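Local coordinates for hypothetical multiheme protein (Ignicoccus hospitalis KIN4/I, PDB 4QO5) that is a membrane-associated octaheme cytochrome c, probably engaged in electron transfer, although its physiological role remains undefined, at residues Pro324-Gly329 against Pro388-Glu393. Numbering follows the deposited sequence.
Sequences PMPRTG and PGLISE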
# COMPACT_ATOMS: atom_id res chain seq x y z
N PRO A 324 -10.63 -7.12 -27.57
CA PRO A 324 -10.15 -5.93 -28.28
C PRO A 324 -10.91 -4.69 -27.81
O PRO A 324 -12.08 -4.79 -27.43
CB PRO A 324 -10.46 -6.24 -29.75
CG PRO A 324 -10.47 -7.74 -29.82
CD PRO A 324 -11.02 -8.20 -28.49
N MET A 325 -10.26 -3.53 -27.81
CA MET A 325 -10.87 -2.31 -27.28
C MET A 325 -12.16 -1.95 -28.04
O MET A 325 -12.21 -2.03 -29.26
CB MET A 325 -9.86 -1.17 -27.38
CG MET A 325 -10.21 0.05 -26.56
SD MET A 325 -10.12 -0.37 -24.80
CE MET A 325 -11.09 0.98 -24.11
N PRO A 326 -13.22 -1.56 -27.32
CA PRO A 326 -14.40 -1.04 -28.05
C PRO A 326 -14.09 0.18 -28.90
O PRO A 326 -13.25 1.00 -28.51
CB PRO A 326 -15.36 -0.66 -26.91
CG PRO A 326 -14.98 -1.57 -25.78
CD PRO A 326 -13.48 -1.73 -25.88
N ARG A 327 -14.79 0.32 -30.04
CA ARG A 327 -14.58 1.45 -30.94
C ARG A 327 -15.07 2.77 -30.38
O ARG A 327 -14.48 3.81 -30.64
CB ARG A 327 -15.28 1.20 -32.29
CG ARG A 327 -14.65 0.09 -33.09
CD ARG A 327 -15.35 -0.09 -34.42
NE ARG A 327 -14.66 -1.12 -35.21
CZ ARG A 327 -14.34 -0.99 -36.49
NH1 ARG A 327 -14.65 0.11 -37.16
NH2 ARG A 327 -13.72 -1.98 -37.11
N THR A 328 -16.17 2.74 -29.62
CA THR A 328 -16.69 3.97 -29.03
C THR A 328 -16.76 3.88 -27.51
O THR A 328 -16.64 2.80 -26.93
CB THR A 328 -18.11 4.33 -29.54
OG1 THR A 328 -19.10 3.64 -28.76
CG2 THR A 328 -18.27 3.98 -31.02
N GLY A 329 -16.97 5.03 -26.88
CA GLY A 329 -16.96 5.11 -25.42
C GLY A 329 -18.29 4.72 -24.80
O GLY A 329 -18.39 4.59 -23.58
N PRO A 388 -19.42 -3.61 -36.26
CA PRO A 388 -18.59 -4.20 -35.20
C PRO A 388 -18.36 -3.24 -34.03
O PRO A 388 -18.01 -2.08 -34.24
CB PRO A 388 -17.26 -4.47 -35.91
CG PRO A 388 -17.63 -4.61 -37.35
CD PRO A 388 -18.77 -3.67 -37.58
N GLY A 389 -18.52 -3.73 -32.81
CA GLY A 389 -18.37 -2.89 -31.65
C GLY A 389 -16.94 -2.69 -31.18
O GLY A 389 -16.65 -1.72 -30.46
N LEU A 390 -16.05 -3.59 -31.59
CA LEU A 390 -14.66 -3.57 -31.13
C LEU A 390 -13.72 -3.24 -32.29
O LEU A 390 -14.08 -3.44 -33.46
CB LEU A 390 -14.27 -4.92 -30.52
CG LEU A 390 -15.19 -5.58 -29.49
CD1 LEU A 390 -14.52 -6.86 -28.97
CD2 LEU A 390 -15.52 -4.64 -28.31
N ILE A 391 -12.53 -2.73 -31.98
CA ILE A 391 -11.61 -2.30 -33.02
C ILE A 391 -11.06 -3.47 -33.85
O ILE A 391 -10.98 -4.60 -33.38
CB ILE A 391 -10.48 -1.41 -32.49
CG1 ILE A 391 -9.60 -2.17 -31.48
CG2 ILE A 391 -11.06 -0.13 -31.88
CD1 ILE A 391 -8.37 -1.37 -31.06
N SER A 392 -10.70 -3.16 -35.09
CA SER A 392 -10.17 -4.14 -36.02
C SER A 392 -8.75 -4.54 -35.64
O SER A 392 -8.10 -3.86 -34.87
CB SER A 392 -10.13 -3.55 -37.43
OG SER A 392 -9.11 -2.57 -37.52
N GLU A 393 -8.27 -5.63 -36.23
CA GLU A 393 -6.90 -6.08 -35.99
C GLU A 393 -5.90 -5.03 -36.47
O GLU A 393 -4.85 -4.83 -35.86
CB GLU A 393 -6.64 -7.41 -36.70
CG GLU A 393 -7.49 -8.56 -36.17
CD GLU A 393 -6.98 -9.92 -36.63
OE1 GLU A 393 -7.22 -10.90 -35.90
OE2 GLU A 393 -6.35 -10.00 -37.71
O HOH W 1 -17.91 0.44 -29.51
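A single antiparallel beta bridge, made between two loops, joins Pro324-Gly329, which leaves strand 323-324, to Pro388-Glu393, which leads into helix 393-407. Pro326 and Leu390 form its non-hydrogen-bonded pair, with their CA atoms 4.0 Å apart, and the bonds lie on the residues flanking them. Ile391 N donates to Met325 O at 2.8 Å, nearly along the C=O axis, while Arg327 N reaches a lone pair of Gly389 O at 2.8 Å in an almost straight bond (171° at the hydrogen). Gly389 O also accepts from a water that in turn takes the N-H of Thr328, so one carbonyl holds two successive amides, the first directly, the second through water.

Such a single bridge illustrates how side chains can extend a short backbone match. Leu390, its CG anti to the carbonyl carbon, straddles Pro324 O with both methyls, CD1 lying 3.8 Å from Pro324 CD and CD2 4.0 Å from Pro326 CG. An alanine here would remove both methyls and would probably loosen the packing against the two prolines. The extended Arg327 chain runs alongside the other backbone, and NE donates a hydrogen bond to Leu390 O at 3.0 Å; the oxygen lies in the guanidinium plane, yet NE sits above the carbonyl plane rather than on a lone pair. Ile391 packs CD1 against Met325 CB at 4.0 Å and also touches Met396 and Arg399 of helix 393-407, whose N-cap, Ser392, bonds through OG to Glu395 N. The bent Met325 side chain turns away, about 4 Å from a bound heme c between nearest atoms.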